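Local coordinates for penicillin-binding protein 2B (Streptococcus pneumoniae, PDB 2WAD), which is a penicillin-binding transpeptidase thought to form the peptide cross-links between adjacent glycan strands of peripheral cell-wall peptidoglycan, as part of the elongasome, at residues Asp321-Ser326 with Ala666-Asn671; Ser326-Glu331 with Val649-Asn654. All blocks are in the same frame, centred on the assembly; numbering follows the deposited sequence.

Contact 1: residues Asp321-Ser326 with Ala666-Asn671; sequences DALLKS and ARDIIN
L323 reaches from helix 314-334 to D668 and I669 on helix 661-676, spanning a wide gap between two helices that run nearly antiparallel. The segment axes come no closer than 10.7 Å, at 156° between their directions, so the bridge is made by side chains: the L323 methyls meet the near parts of the opposite ones. L323 supplies most of it: with CG anti to the backbone N (chi1 -173°), its isobutyl group extends straight across. L323 CD2 sits 3.5 Å from I669 CG1 and 3.7 Å from D668 CB. L323 CD1 lies on the aspartate, 4.0 Å from D668 OD1, and the two side chains cross at about a right angle. On I669, CG1 stands anti to the carbonyl carbon (chi1 -69°), which swings the longer branch toward the leucines; I669 CD1 ends 4.3 Å from L324 CD1, a looser touch. L324 and I669 also both rest on A345 of strand 342-348, evidence that the helices lie on the same face of the antiparallel sheet. This pairing of first and last helices is characteristic of the penicillin-binding transpeptidase fold.

D668 OD2 accepts from R667 NE (2.9 Å) and R667 NH2 (3.1 Å), a side-on grip from one face of the carboxylate, while OD1 bonds the hydroxyl of Y327, one turn past L323 on helix 314-334. With both oxygens occupied, the carboxylate's rotation is probably fixed and its charge partly balanced. Between these two segments the contact is apolar; D668 and Y327 make a polar tie between the helices.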
ATOM      1  N   ASP A 321      -1.043  11.652 -13.717  1.00 36.77           N
ATOM      2  CA  ASP A 321       0.182  11.037 -14.246  1.00 34.95           C
ATOM      3  C   ASP A 321       0.759  11.832 -15.435  1.00 34.91           C
ATOM      4  O   ASP A 321       1.959  12.081 -15.510  1.00 37.43           O
ATOM      5  CB  ASP A 321      -0.122   9.590 -14.689  1.00 35.44           C
ATOM      6  CG  ASP A 321      -0.411   8.634 -13.521  1.00 38.56           C
ATOM      7  OD1 ASP A 321      -0.827   7.497 -13.791  1.00 41.03           O
ATOM      8  OD2 ASP A 321      -0.212   8.949 -12.323  1.00 43.91           O
ATOM      9  N   ALA A 322      -0.093  12.253 -16.368  1.00 36.31           N
ATOM     10  CA  ALA A 322       0.343  13.001 -17.558  1.00 35.49           C
ATOM     11  C   ALA A 322       0.902  14.357 -17.181  1.00 34.49           C
ATOM     12  O   ALA A 322       1.957  14.762 -17.686  1.00 36.39           O
ATOM     13  CB  ALA A 322      -0.808  13.148 -18.596  1.00 35.17           C
ATOM     14  N   LEU A 323       0.207  15.054 -16.286  1.00 34.31           N
ATOM     15  CA  LEU A 323       0.667  16.353 -15.797  1.00 33.75           C
ATOM     16  C   LEU A 323       2.072  16.226 -15.198  1.00 36.79           C
ATOM     17  O   LEU A 323       3.006  16.961 -15.580  1.00 34.87           O
ATOM     18  CB  LEU A 323      -0.330  16.895 -14.761  1.00 35.41           C
ATOM     19  CG  LEU A 323      -0.137  18.321 -14.243  1.00 39.79           C
ATOM     20  CD1 LEU A 323      -0.460  19.295 -15.395  1.00 38.23           C
ATOM     21  CD2 LEU A 323      -1.048  18.562 -13.056  1.00 36.76           C
ATOM     22  N   LEU A 324       2.236  15.278 -14.269  1.00 34.80           N
ATOM     23  CA  LEU A 324       3.531  15.145 -13.590  1.00 37.66           C
ATOM     24  C   LEU A 324       4.611  14.829 -14.619  1.00 35.14           C
ATOM     25  O   LEU A 324       5.729  15.323 -14.555  1.00 36.05           O
ATOM     26  CB  LEU A 324       3.517  14.068 -12.498  1.00 35.88           C
ATOM     27  CG  LEU A 324       3.234  14.442 -11.046  1.00 43.54           C
ATOM     28  CD1 LEU A 324       2.131  15.474 -10.871  1.00 34.09           C
ATOM     29  CD2 LEU A 324       2.956  13.150 -10.245  1.00 34.63           C
ATOM     30  N   LYS A 325       4.265  13.985 -15.575  1.00 38.33           N
ATOM     31  CA  LYS A 325       5.228  13.633 -16.593  1.00 39.90           C
ATOM     32  C   LYS A 325       5.534  14.841 -17.499  1.00 36.58           C
ATOM     33  O   LYS A 325       6.686  15.105 -17.848  1.00 34.68           O
ATOM     34  CB  LYS A 325       4.726  12.411 -17.373  1.00 42.67           C
ATOM     35  CG  LYS A 325       5.882  11.536 -17.847  1.00 51.18           C
ATOM     36  CD  LYS A 325       5.439  10.379 -18.720  1.00 64.56           C
ATOM     37  CE  LYS A 325       6.684   9.622 -19.175  1.00 74.99           C
ATOM     38  NZ  LYS A 325       6.359   8.428 -20.016  1.00 77.32           N
ATOM     39  N   SER A 326       4.509  15.611 -17.832  1.00 34.38           N
ATOM     40  CA  SER A 326       4.723  16.836 -18.591  1.00 36.03           C
ATOM     41  C   SER A 326       5.647  17.856 -17.892  1.00 36.15           C
ATOM     42  O   SER A 326       6.677  18.275 -18.438  1.00 34.34           O
ATOM     43  CB  SER A 326       3.371  17.448 -18.977  1.00 35.63           C
ATOM     44  OG  SER A 326       3.592  18.714 -19.566  1.00 37.94           O
ATOM     45  N   ALA A 666       0.287  21.913  -8.275  1.00 33.51           N
ATOM     46  CA  ALA A 666      -0.822  21.849  -7.315  1.00 34.74           C
ATOM     47  C   ALA A 666      -2.104  22.486  -7.878  1.00 33.71           C
ATOM     48  O   ALA A 666      -3.201  21.935  -7.797  1.00 38.32           O
ATOM     49  CB  ALA A 666      -0.410  22.537  -5.974  1.00 28.57           C
ATOM     50  N   ARG A 667      -1.968  23.679  -8.433  1.00 34.33           N
ATOM     51  CA  ARG A 667      -3.094  24.392  -9.037  1.00 31.00           C
ATOM     52  C   ARG A 667      -3.692  23.594 -10.179  1.00 30.39           C
ATOM     53  O   ARG A 667      -4.911  23.483 -10.314  1.00 32.90           O
ATOM     54  CB  ARG A 667      -2.531  25.705  -9.592  1.00 29.91           C
ATOM     55  CG  ARG A 667      -3.533  26.533 -10.409  1.00 35.74           C
ATOM     56  CD  ARG A 667      -2.758  27.587 -11.182  1.00 34.79           C
ATOM     57  NE  ARG A 667      -2.029  26.955 -12.285  1.00 34.07           N
ATOM     58  CZ  ARG A 667      -0.899  27.427 -12.790  1.00 40.35           C
ATOM     59  NH1 ARG A 667      -0.365  28.520 -12.260  1.00 38.89           N
ATOM     60  NH2 ARG A 667      -0.306  26.807 -13.810  1.00 34.69           N
ATOM     61  N   ASP A 668      -2.832  23.068 -11.047  1.00 31.76           N
ATOM     62  CA  ASP A 668      -3.334  22.402 -12.238  1.00 34.34           C
ATOM     63  C   ASP A 668      -4.003  21.082 -11.863  1.00 36.18           C
ATOM     64  O   ASP A 668      -4.891  20.628 -12.589  1.00 36.19           O
ATOM     65  CB  ASP A 668      -2.218  22.112 -13.233  1.00 32.95           C
ATOM     66  CG  ASP A 668      -1.734  23.350 -13.970  1.00 36.38           C
ATOM     67  OD1 ASP A 668      -0.744  23.210 -14.708  1.00 39.31           O
ATOM     68  OD2 ASP A 668      -2.292  24.450 -13.805  1.00 39.72           O
ATOM     69  N   ILE A 669      -3.542  20.439 -10.790  1.00 33.37           N
ATOM     70  CA  ILE A 669      -4.249  19.259 -10.293  1.00 35.52           C
ATOM     71  C   ILE A 669      -5.611  19.657  -9.743  1.00 35.76           C
ATOM     72  O   ILE A 669      -6.596  18.948  -9.949  1.00 35.48           O
ATOM     73  CB  ILE A 669      -3.470  18.461  -9.217  1.00 35.15           C
ATOM     74  CG1 ILE A 669      -2.244  17.778  -9.832  1.00 33.26           C
ATOM     75  CG2 ILE A 669      -4.373  17.400  -8.562  1.00 32.99           C
ATOM     76  CD1 ILE A 669      -1.180  17.343  -8.810  1.00 32.63           C
ATOM     77  N   ILE A 670      -5.667  20.780  -9.034  1.00 36.58           N
ATOM     78  CA  ILE A 670      -6.949  21.248  -8.523  1.00 35.09           C
ATOM     79  C   ILE A 670      -7.913  21.582  -9.666  1.00 37.76           C
ATOM     80  O   ILE A 670      -9.086  21.195  -9.617  1.00 36.31           O
ATOM     81  CB  ILE A 670      -6.785  22.386  -7.481  1.00 36.24           C
ATOM     82  CG1 ILE A 670      -6.143  21.796  -6.213  1.00 37.79           C
ATOM     83  CG2 ILE A 670      -8.136  23.030  -7.104  1.00 29.89           C
ATOM     84  CD1 ILE A 670      -5.934  22.770  -5.102  1.00 39.54           C
ATOM     85  N   ASN A 671      -7.437  22.292 -10.688  1.00 36.75           N
ATOM     86  CA  ASN A 671      -8.294  22.646 -11.825  1.00 36.41           C
ATOM     87  C   ASN A 671      -8.729  21.360 -12.521  1.00 38.05           C
ATOM     88  O   ASN A 671      -9.866  21.247 -12.957  1.00 37.70           O
ATOM     89  CB  ASN A 671      -7.546  23.489 -12.864  1.00 35.28           C
ATOM     90  CG  ASN A 671      -7.390  24.938 -12.468  1.00 35.19           C
ATOM     91  OD1 ASN A 671      -8.107  25.437 -11.611  1.00 35.71           O
ATOM     92  ND2 ASN A 671      -6.487  25.645 -13.153  1.00 35.90           N
TER

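Contact 2: residues Ser326-Glu331 with Val649-Asn654. With ZN (zinc ion), chain E.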
ATOM      1  N   SER A 326       4.509  15.611 -17.832  1.00 34.38           N
ATOM      2  CA  SER A 326       4.723  16.836 -18.591  1.00 36.03           C
ATOM      3  C   SER A 326       5.647  17.856 -17.892  1.00 36.15           C
ATOM      4  O   SER A 326       6.677  18.275 -18.438  1.00 34.34           O
ATOM      5  CB  SER A 326       3.371  17.448 -18.977  1.00 35.63           C
ATOM      6  OG  SER A 326       3.592  18.714 -19.566  1.00 37.94           O
ATOM      7  N   TYR A 327       5.298  18.239 -16.665  1.00 33.88           N
ATOM      8  CA  TYR A 327       6.177  19.076 -15.867  1.00 34.52           C
ATOM      9  C   TYR A 327       7.580  18.520 -15.620  1.00 33.42           C
ATOM     10  O   TYR A 327       8.585  19.229 -15.758  1.00 34.73           O
ATOM     11  CB  TYR A 327       5.524  19.446 -14.524  1.00 32.54           C
ATOM     12  CG  TYR A 327       4.566  20.611 -14.566  1.00 36.29           C
ATOM     13  CD1 TYR A 327       5.019  21.921 -14.406  1.00 30.72           C
ATOM     14  CD2 TYR A 327       3.198  20.404 -14.754  1.00 35.42           C
ATOM     15  CE1 TYR A 327       4.128  22.978 -14.422  1.00 38.57           C
ATOM     16  CE2 TYR A 327       2.310  21.452 -14.766  1.00 30.70           C
ATOM     17  CZ  TYR A 327       2.775  22.738 -14.600  1.00 34.49           C
ATOM     18  OH  TYR A 327       1.867  23.777 -14.605  1.00 37.44           O
ATOM     19  N   PHE A 328       7.696  17.261 -15.231  1.00 34.71           N
ATOM     20  CA  PHE A 328       9.051  16.749 -14.967  1.00 35.81           C
ATOM     21  C   PHE A 328       9.964  16.795 -16.194  1.00 34.99           C
ATOM     22  O   PHE A 328      11.131  17.128 -16.059  1.00 36.28           O
ATOM     23  CB  PHE A 328       9.058  15.312 -14.409  1.00 35.56           C
ATOM     24  CG  PHE A 328      10.320  14.982 -13.643  1.00 35.17           C
ATOM     25  CD1 PHE A 328      10.426  15.274 -12.289  1.00 35.39           C
ATOM     26  CD2 PHE A 328      11.415  14.413 -14.278  1.00 33.06           C
ATOM     27  CE1 PHE A 328      11.594  14.995 -11.578  1.00 30.46           C
ATOM     28  CE2 PHE A 328      12.595  14.126 -13.592  1.00 32.64           C
ATOM     29  CZ  PHE A 328      12.687  14.425 -12.229  1.00 37.96           C
ATOM     30  N   ASN A 329       9.464  16.412 -17.369  1.00 34.30           N
ATOM     31  CA  ASN A 329      10.275  16.487 -18.588  1.00 35.55           C
ATOM     32  C   ASN A 329      10.666  17.912 -18.949  1.00 36.57           C
ATOM     33  O   ASN A 329      11.773  18.147 -19.411  1.00 35.34           O
ATOM     34  CB  ASN A 329       9.562  15.837 -19.784  1.00 37.57           C
ATOM     35  CG  ASN A 329       9.747  14.322 -19.837  1.00 38.41           C
ATOM     36  OD1 ASN A 329      10.860  13.797 -19.705  1.00 40.83           O
ATOM     37  ND2 ASN A 329       8.652  13.619 -20.016  1.00 33.91           N
ATOM     38  N   SER A 330       9.763  18.863 -18.731  1.00 38.16           N
ATOM     39  CA  SER A 330      10.091  20.267 -18.957  1.00 41.65           C
ATOM     40  C   SER A 330      11.247  20.687 -18.048  1.00 40.84           C
ATOM     41  O   SER A 330      12.223  21.316 -18.488  1.00 40.70           O
ATOM     42  CB  SER A 330       8.848  21.130 -18.697  1.00 43.17           C
ATOM     43  OG  SER A 330       8.998  22.419 -19.262  1.00 48.93           O
ATOM     44  N   GLU A 331      11.168  20.301 -16.775  1.00 40.52           N
ATOM     45  CA  GLU A 331      12.233  20.660 -15.834  1.00 37.58           C
ATOM     46  C   GLU A 331      13.530  19.918 -16.128  1.00 37.78           C
ATOM     47  O   GLU A 331      14.611  20.397 -15.800  1.00 37.97           O
ATOM     48  CB  GLU A 331      11.793  20.435 -14.390  1.00 36.20           C
ATOM     49  CG  GLU A 331      10.656  21.336 -13.972  1.00 33.66           C
ATOM     50  CD  GLU A 331      11.080  22.788 -13.828  1.00 43.20           C
ATOM     51  OE1 GLU A 331      11.745  23.125 -12.822  1.00 44.17           O
ATOM     52  OE2 GLU A 331      10.740  23.598 -14.723  1.00 38.63           O
ATOM     53  N   VAL A 649       2.340  18.228  -3.261  1.00 30.53           N
ATOM     54  CA  VAL A 649       3.194  18.017  -4.416  1.00 32.57           C
ATOM     55  C   VAL A 649       4.609  18.054  -3.896  1.00 31.78           C
ATOM     56  O   VAL A 649       4.972  18.975  -3.172  1.00 33.12           O
ATOM     57  CB  VAL A 649       2.993  19.096  -5.522  1.00 32.61           C
ATOM     58  CG1 VAL A 649       4.108  18.945  -6.580  1.00 32.22           C
ATOM     59  CG2 VAL A 649       1.588  18.961  -6.143  1.00 28.16           C
ATOM     60  N   VAL A 650       5.378  17.029  -4.239  1.00 31.54           N
ATOM     61  CA  VAL A 650       6.717  16.879  -3.687  1.00 31.78           C
ATOM     62  C   VAL A 650       7.651  16.742  -4.879  1.00 34.00           C
ATOM     63  O   VAL A 650       7.534  15.806  -5.659  1.00 34.82           O
ATOM     64  CB  VAL A 650       6.817  15.628  -2.761  1.00 32.01           C
ATOM     65  CG1 VAL A 650       8.243  15.441  -2.272  1.00 31.07           C
ATOM     66  CG2 VAL A 650       5.828  15.775  -1.554  1.00 31.82           C
ATOM     67  N   PHE A 651       8.553  17.700  -5.038  1.00 33.69           N
ATOM     68  CA  PHE A 651       9.420  17.752  -6.212  1.00 33.75           C
ATOM     69  C   PHE A 651      10.803  18.089  -5.694  1.00 32.52           C
ATOM     70  O   PHE A 651      11.168  19.259  -5.621  1.00 32.11           O
ATOM     71  CB  PHE A 651       8.955  18.883  -7.148  1.00 35.26           C
ATOM     72  CG  PHE A 651       9.481  18.762  -8.565  1.00 34.27           C
ATOM     73  CD1 PHE A 651      10.762  18.321  -8.802  1.00 34.81           C
ATOM     74  CD2 PHE A 651       8.682  19.107  -9.657  1.00 33.89           C
ATOM     75  CE1 PHE A 651      11.259  18.198 -10.095  1.00 39.01           C
ATOM     76  CE2 PHE A 651       9.165  18.993 -10.964  1.00 32.86           C
ATOM     77  CZ  PHE A 651      10.466  18.543 -11.180  1.00 31.07           C
ATOM     78  N   PRO A 652      11.573  17.069  -5.308  1.00 33.71           N
ATOM     79  CA  PRO A 652      12.824  17.312  -4.596  1.00 33.44           C
ATOM     80  C   PRO A 652      14.008  17.704  -5.499  1.00 34.34           C
ATOM     81  O   PRO A 652      14.069  17.325  -6.657  1.00 34.71           O
ATOM     82  CB  PRO A 652      13.099  15.966  -3.924  1.00 32.96           C
ATOM     83  CG  PRO A 652      12.331  14.959  -4.738  1.00 34.68           C
ATOM     84  CD  PRO A 652      11.203  15.641  -5.374  1.00 33.77           C
ATOM     85  N   HIS A 653      14.936  18.476  -4.954  1.00 35.78           N
ATOM     86  CA  HIS A 653      16.185  18.859  -5.601  1.00 37.15           C
ATOM     87  C   HIS A 653      16.018  19.433  -7.001  1.00 39.31           C
ATOM     88  O   HIS A 653      16.725  19.061  -7.929  1.00 40.76           O
ATOM     89  CB  HIS A 653      17.189  17.707  -5.543  1.00 36.85           C
ATOM     90  CG  HIS A 653      17.436  17.224  -4.148  1.00 33.83           C
ATOM     91  ND1 HIS A 653      18.023  18.024  -3.191  1.00 37.90           N
ATOM     92  CD2 HIS A 653      17.150  16.049  -3.535  1.00 33.58           C
ATOM     93  CE1 HIS A 653      18.101  17.359  -2.048  1.00 35.48           C
ATOM     94  NE2 HIS A 653      17.558  16.169  -2.222  1.00 38.03           N
ATOM     95  N   ASN A 654      15.053  20.333  -7.145  1.00 39.30           N
ATOM     96  CA  ASN A 654      14.869  21.119  -8.354  1.00 41.97           C
ATOM     97  C   ASN A 654      15.612  22.433  -8.120  1.00 45.86           C
ATOM     98  O   ASN A 654      15.326  23.145  -7.161  1.00 46.38           O
ATOM     99  CB  ASN A 654      13.373  21.343  -8.645  1.00 40.74           C
ATOM    100  CG  ASN A 654      13.119  22.052  -9.980  1.00 43.48           C
ATOM    101  OD1 ASN A 654      13.789  23.035 -10.305  1.00 42.95           O
ATOM    102  ND2 ASN A 654      12.166  21.540 -10.766  1.00 36.90           N
TER
HETATM  103 ZN    ZN E 701      16.784  14.919  -0.855  1.00 57.20          ZN
HETATM  104  O   HOH W   1      17.111  12.886  -1.737  1.00 36.17           O
HETATM  105  O   HOH W   2      14.641  15.072  -0.378  1.00 20.95           O
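F651 and N654 meet F328 and E331 of helix 314-334 where the chain leaves strand 645-650, a central strand of the antiparallel sheet in the penicillin-binding transpeptidase fold. V650 is still in the sheet, backbone-bonded to Y344 of strand 342-348. At F651 the ring swings toward the helix, CG anti to the backbone N (chi1 -162°). The ring lies nearly parallel to that of F328, planes 15° apart, but is slid aside: the centroids are 5.2 Å apart and the rings barely overlap. Contact is therefore made by neighbouring ring atoms: F651 CZ lies 3.5 Å from F328 CD1, and F651 CE1 is as near to F328 CE1. E331 CG also approaches F651 CZ, at 4.0 Å. The carbonyl oxygen of P652 is hydrogen-bonded to S340 OG. The backbone of H653 takes a left-handed helical conformation, and H653 NE2 binds zinc at 2.0 Å, with two waters on the same ion.

N654 brings the chain back to the helix. Its ND2 lies over one face of the F651 ring, offset toward the rim, and donates to E331. The other carboxylate oxygen, E331 OE2, has a salt bridge to K659 and a bond from N334 ND2, so the buried acid is probably stabilised as the anion. A bend at chi2 (-71°) folds the E331 chain, and its carboxylate lies nearly coplanar with the amide. N654 OD1 takes the backbone N of N656, while N654 ND2 meets the anti lone pair of E331 OE1 at 2.6 Å.

From the N terminus, helix 314-334 comes first; its segments 321-326 and 326-331, which share S326, serve the two contacts. The chain then runs through the rest of the transpeptidase domain. On returning along strand 645-650 it closes the inner loop at 649-654, contact 2; helix 661-676 follows and closes the outer loop at 666-671, contact 1. Contact 2 is thus nested inside contact 1, and their centres lie 11 Å apart. They also touch directly: V649 CG2 is 3.9 Å from A666 N and 4.2 Å from I669 CD1. Together they tie the domain's first helix to its last helix and to the loop that leaves a central sheet strand.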